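Local atomic coordinates of protein design 2L4HC2_11 (Synthetic construct, PDB entry 5J2L), a protein that was designed from scratch to self-assemble as a homodimer of helical hairpins, with its pairing specificity intended to come from buried hydrogen-bond networks. Residues 37-42 against 47-52; 15-20 against 64-69. All blocks are in the same frame, centred on the assembly; numbering follows the deposited sequence.

Interaction 1: residues 37-42 against 47-52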
# COMPACT_ATOMS: atom_id res chain seq x y z
N ARG A 37 -6.16 1.09 17.13
CA ARG A 37 -6.40 1.55 18.49
C ARG A 37 -7.83 2.07 18.66
O ARG A 37 -8.45 1.83 19.69
CB ARG A 37 -5.37 2.61 18.92
CG ARG A 37 -3.95 2.06 19.11
CD ARG A 37 -3.11 2.98 19.94
NE ARG A 37 -2.62 4.19 19.33
CZ ARG A 37 -1.35 4.41 18.88
NH1 ARG A 37 -0.41 3.49 18.97
NH2 ARG A 37 -1.04 5.60 18.40
N LEU A 38 -8.34 2.77 17.65
CA LEU A 38 -9.73 3.23 17.72
C LEU A 38 -10.69 2.08 17.79
O LEU A 38 -11.69 2.14 18.51
CB LEU A 38 -10.10 4.09 16.51
CG LEU A 38 -9.48 5.46 16.47
CD1 LEU A 38 -9.81 6.11 15.14
CD2 LEU A 38 -10.03 6.27 17.65
N THR A 39 -10.37 1.02 17.06
CA THR A 39 -11.20 -0.16 17.07
C THR A 39 -11.32 -0.67 18.49
O THR A 39 -12.39 -1.12 18.91
CB THR A 39 -10.65 -1.26 16.15
OG1 THR A 39 -10.60 -0.80 14.80
CG2 THR A 39 -11.55 -2.45 16.22
N ASP A 40 -10.20 -0.63 19.22
CA ASP A 40 -10.14 -1.12 20.59
C ASP A 40 -10.91 -0.23 21.57
O ASP A 40 -11.65 -0.73 22.41
CB ASP A 40 -8.68 -1.26 21.03
CG ASP A 40 -7.95 -2.35 20.24
OD1 ASP A 40 -8.60 -3.14 19.60
OD2 ASP A 40 -6.74 -2.36 20.27
N GLU A 41 -10.75 1.09 21.44
CA GLU A 41 -11.49 1.99 22.33
C GLU A 41 -12.96 1.72 22.22
O GLU A 41 -13.69 1.72 23.21
CB GLU A 41 -11.28 3.47 22.01
CG GLU A 41 -9.92 4.05 22.31
CD GLU A 41 -9.92 5.51 21.95
OE1 GLU A 41 -10.95 5.97 21.49
OE2 GLU A 41 -8.92 6.16 22.13
N ARG A 42 -13.40 1.50 20.99
CA ARG A 42 -14.79 1.24 20.70
C ARG A 42 -15.64 2.44 21.12
O ARG A 42 -16.76 2.31 21.61
CB ARG A 42 -15.26 -0.04 21.36
CG ARG A 42 -16.69 -0.41 21.04
CD ARG A 42 -17.00 -1.79 21.47
NE ARG A 42 -18.39 -2.13 21.23
CZ ARG A 42 -18.87 -3.38 21.28
NH1 ARG A 42 -18.05 -4.37 21.56
NH2 ARG A 42 -20.15 -3.62 21.05
N ASP A 47 -19.04 3.20 10.58
CA ASP A 47 -18.95 4.15 9.45
C ASP A 47 -17.67 4.97 9.51
O ASP A 47 -17.01 5.17 8.48
CB ASP A 47 -20.16 5.10 9.38
CG ASP A 47 -21.42 4.50 8.78
OD1 ASP A 47 -21.33 3.53 8.08
OD2 ASP A 47 -22.48 5.04 9.03
N GLU A 48 -17.35 5.47 10.70
CA GLU A 48 -16.15 6.27 10.89
C GLU A 48 -14.87 5.47 10.64
O GLU A 48 -13.93 5.98 10.04
CB GLU A 48 -16.15 6.86 12.29
CG GLU A 48 -17.18 7.96 12.49
CD GLU A 48 -17.30 8.41 13.92
OE1 GLU A 48 -17.75 7.63 14.73
OE2 GLU A 48 -16.93 9.53 14.21
N LEU A 49 -14.85 4.23 11.11
CA LEU A 49 -13.68 3.37 10.93
C LEU A 49 -13.51 3.03 9.46
O LEU A 49 -12.39 3.03 8.93
CB LEU A 49 -13.86 2.10 11.75
CG LEU A 49 -13.87 2.27 13.27
CD1 LEU A 49 -14.26 0.95 13.92
CD2 LEU A 49 -12.50 2.72 13.73
N ILE A 50 -14.64 2.76 8.79
CA ILE A 50 -14.64 2.43 7.38
C ILE A 50 -14.11 3.61 6.56
O ILE A 50 -13.34 3.42 5.61
CB ILE A 50 -16.04 2.01 6.90
CG1 ILE A 50 -16.42 0.67 7.55
CG2 ILE A 50 -16.06 1.88 5.39
CD1 ILE A 50 -17.87 0.28 7.35
N LYS A 51 -14.52 4.81 6.92
CA LYS A 51 -14.04 6.01 6.23
C LYS A 51 -12.52 6.11 6.33
O LYS A 51 -11.85 6.43 5.35
CB LYS A 51 -14.69 7.27 6.77
CG LYS A 51 -14.19 8.51 6.04
CD LYS A 51 -14.90 9.77 6.51
CE LYS A 51 -14.31 10.99 5.79
NZ LYS A 51 -14.99 12.25 6.18
N GLU A 52 -11.97 5.88 7.52
CA GLU A 52 -10.53 6.00 7.67
C GLU A 52 -9.79 4.92 6.86
O GLU A 52 -8.74 5.20 6.27
CB GLU A 52 -10.14 6.01 9.16
CG GLU A 52 -10.61 7.28 9.87
CD GLU A 52 -10.14 7.48 11.30
OE1 GLU A 52 -9.01 7.18 11.59
OE2 GLU A 52 -10.92 7.96 12.09
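Leu-49 reaches across to Leu-38 and Thr-39 just beside the turn of a helical hairpin, a small worked case of how two antiparallel helices are closed at one end. Its CD2 methyl does most of the touching, lying 3.9 Å from Leu-38 CB and 4.1 Å from Thr-39 OG1, while its CD1 faces the same hydroxyl oxygen. The Leu-49 side chain meets that of Thr-39 at about a right angle. Although OG1 borders on methyl groups here, its polarity is spent within its own helix: chi1 of -61° sets it beside the backbone N, from where it can bond to the carbonyl oxygen of Ile-35 one turn back.

One turn along helix 46-80, Glu-52 sends its extended chain across Leu-38 at about a right angle, bringing its carboxylate to CD1, which stands 3.7 Å from Glu-52 OE2 and 3.8 Å from Glu-52 OE1. This is a van der Waals contact of a methyl with both oxygens, at the border of the apolar patch; the charge itself is answered by a salt bridge from OE1 to Arg-31 of helix 7-41.

The axes of segments 37-41 and 47-52 are antiparallel (175°) and come within 11.0 Å. Helix 7-41 ends here, as Arg-42 turns to positive phi, and helix 46-80 has just begun. The second subunit lies against this end, its Arg-54 packing on Thr-39 and its Gln-36 hydrogen-bonded to Asp-47 OD1.

Interaction 2: residues 15-20 against 64-69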
# COMPACT_ATOMS: atom_id res chain seq x y z
N GLN A 15 15.48 8.08 -7.03
CA GLN A 15 15.87 7.91 -5.65
C GLN A 15 15.19 8.94 -4.76
O GLN A 15 14.78 8.60 -3.65
CB GLN A 15 17.38 7.98 -5.45
CG GLN A 15 17.79 7.80 -3.98
CD GLN A 15 17.38 6.46 -3.37
OE1 GLN A 15 17.69 5.39 -3.92
NE2 GLN A 15 16.68 6.50 -2.23
N ARG A 16 15.07 10.17 -5.24
CA ARG A 16 14.39 11.18 -4.45
C ARG A 16 12.94 10.75 -4.25
O ARG A 16 12.41 10.82 -3.14
CB ARG A 16 14.47 12.54 -5.10
CG ARG A 16 15.87 13.13 -5.09
CD ARG A 16 15.90 14.52 -5.58
NE ARG A 16 17.27 14.98 -5.78
CZ ARG A 16 17.88 15.05 -6.98
NH1 ARG A 16 17.22 14.70 -8.06
NH2 ARG A 16 19.13 15.47 -7.07
N GLU A 17 12.33 10.23 -5.31
CA GLU A 17 10.95 9.78 -5.20
C GLU A 17 10.81 8.58 -4.25
O GLU A 17 9.80 8.48 -3.54
CB GLU A 17 10.36 9.45 -6.55
CG GLU A 17 8.90 9.01 -6.45
CD GLU A 17 7.99 10.11 -5.96
OE1 GLU A 17 8.22 11.24 -6.32
OE2 GLU A 17 7.08 9.83 -5.22
N LEU A 18 11.79 7.68 -4.26
CA LEU A 18 11.77 6.52 -3.37
C LEU A 18 11.92 6.95 -1.90
O LEU A 18 11.29 6.36 -1.03
CB LEU A 18 12.84 5.51 -3.78
CG LEU A 18 12.56 4.79 -5.09
CD1 LEU A 18 13.76 3.95 -5.49
CD2 LEU A 18 11.33 3.90 -4.93
N ASP A 19 12.71 7.99 -1.65
CA ASP A 19 12.86 8.53 -0.30
C ASP A 19 11.50 8.98 0.20
O ASP A 19 11.10 8.66 1.32
CB ASP A 19 13.85 9.70 -0.28
CG ASP A 19 15.31 9.31 -0.48
OD1 ASP A 19 15.63 8.15 -0.34
OD2 ASP A 19 16.09 10.18 -0.78
N LYS A 20 10.79 9.71 -0.65
CA LYS A 20 9.45 10.17 -0.32
C LYS A 20 8.54 8.99 -0.02
O LYS A 20 7.78 9.02 0.95
CB LYS A 20 8.84 11.02 -1.43
CG LYS A 20 7.44 11.51 -1.08
CD LYS A 20 6.88 12.47 -2.12
CE LYS A 20 5.55 13.07 -1.66
NZ LYS A 20 4.43 12.09 -1.72
N SER A 64 1.34 2.75 -4.99
CA SER A 64 1.48 1.71 -5.97
C SER A 64 1.68 2.28 -7.37
O SER A 64 2.59 1.88 -8.08
CB SER A 64 0.26 0.81 -5.88
OG SER A 64 0.31 -0.22 -6.81
N GLU A 65 0.84 3.25 -7.74
CA GLU A 65 0.95 3.86 -9.07
C GLU A 65 2.26 4.61 -9.23
O GLU A 65 2.88 4.54 -10.29
CB GLU A 65 -0.24 4.76 -9.35
CG GLU A 65 -1.54 3.98 -9.52
CD GLU A 65 -1.47 2.98 -10.65
OE1 GLU A 65 -1.01 3.33 -11.71
OE2 GLU A 65 -1.87 1.85 -10.45
N LYS A 66 2.73 5.27 -8.17
CA LYS A 66 4.02 5.94 -8.27
C LYS A 66 5.15 4.96 -8.42
O LYS A 66 6.08 5.21 -9.18
CB LYS A 66 4.26 6.88 -7.09
CG LYS A 66 3.47 8.17 -7.21
CD LYS A 66 4.01 8.97 -8.39
CE LYS A 66 3.19 10.21 -8.71
NZ LYS A 66 3.70 10.90 -9.94
N LEU A 67 5.06 3.82 -7.74
CA LEU A 67 6.12 2.84 -7.88
C LEU A 67 6.12 2.27 -9.29
O LEU A 67 7.18 1.99 -9.84
CB LEU A 67 5.99 1.72 -6.84
CG LEU A 67 6.21 2.17 -5.40
CD1 LEU A 67 6.03 0.97 -4.46
CD2 LEU A 67 7.58 2.81 -5.28
N ARG A 68 4.92 2.13 -9.87
CA ARG A 68 4.79 1.62 -11.22
C ARG A 68 5.53 2.55 -12.19
O ARG A 68 6.25 2.08 -13.07
CB ARG A 68 3.32 1.46 -11.59
CG ARG A 68 3.01 0.85 -12.94
CD ARG A 68 1.54 0.62 -13.11
NE ARG A 68 1.04 -0.32 -12.10
CZ ARG A 68 1.15 -1.67 -12.17
NH1 ARG A 68 1.69 -2.26 -13.22
NH2 ARG A 68 0.73 -2.45 -11.18
N GLU A 69 5.37 3.86 -11.97
CA GLU A 69 6.03 4.88 -12.77
C GLU A 69 7.56 4.79 -12.67
O GLU A 69 8.25 4.85 -13.69
CB GLU A 69 5.55 6.29 -12.36
CG GLU A 69 4.11 6.59 -12.75
CD GLU A 69 3.58 7.93 -12.27
OE1 GLU A 69 4.32 8.69 -11.68
OE2 GLU A 69 2.42 8.18 -12.48
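This is a small mixed contact between the two helices of one hairpin, well away from the turn, where a buried leucine pair lies beside a more outward pair of charged side chains. Leu-18 and Leu-67 meet through one methyl each, Leu-18 CD2 to Leu-67 CD2 at 3.9 Å, and their side chains cross at about a right angle. Neither CB is aimed straight at the opposing helix. In both residues CG stands anti to the carbonyl carbon (chi1 -70° and -67°), and the branch ends bridge the gap.

Beside this pair, Glu-17 and Lys-66 cover somewhat more surface, though their nearest atoms, Glu-17 OE2 and Lys-66 CG, are 4.4 Å apart. Opposite charges are near but not joined: Glu-17 OE1 and Lys-66 NZ remain 5.8 Å apart, so any attraction is probably diffuse. Each polar end has a partner on its own helix. Glu-17 OE2 is hydrogen-bonded to Gln-21, and Lys-66 NZ forms a 2.9 Å salt bridge with Glu-69 OE1, on the syn lone pair of that oxygen.

Helix 46-80 continues the apolar surface through Ile-70, which touches both Glu-17 and Leu-18. The second subunit brings Ile-78 against Leu-18, and its Leu-18 packs on Ser-64, whose hydroxyl is hydrogen-bonded to Gln-21 of that subunit. Asp-19 of the second subunit makes a salt bridge with Arg-68, so helices 7-41 and 46-80 both engage the partner chain here.

How the interactions relate
Interactions 1 and 2 join the same two helices, 7-41 and 46-80, at places whose centres lie 29 Å apart; along the chain, the first is nested within the loop that the second closes. Both are partly buried, with a leucine-leucine contact bordered by a carboxylate, and neither has a hydrogen bond between its segments. Near the turn, leucine packs against a threonine hydroxyl, more surface is covered, 155 against 110 Å², and the carboxylate bridges to an arginine of the other helix. Farther along, methyl meets methyl, and the flanking polar ends find partners on their own helices. Both sites also engage the second subunit through polar bonds, consistent with a dimer designed around hydrogen-bond networks.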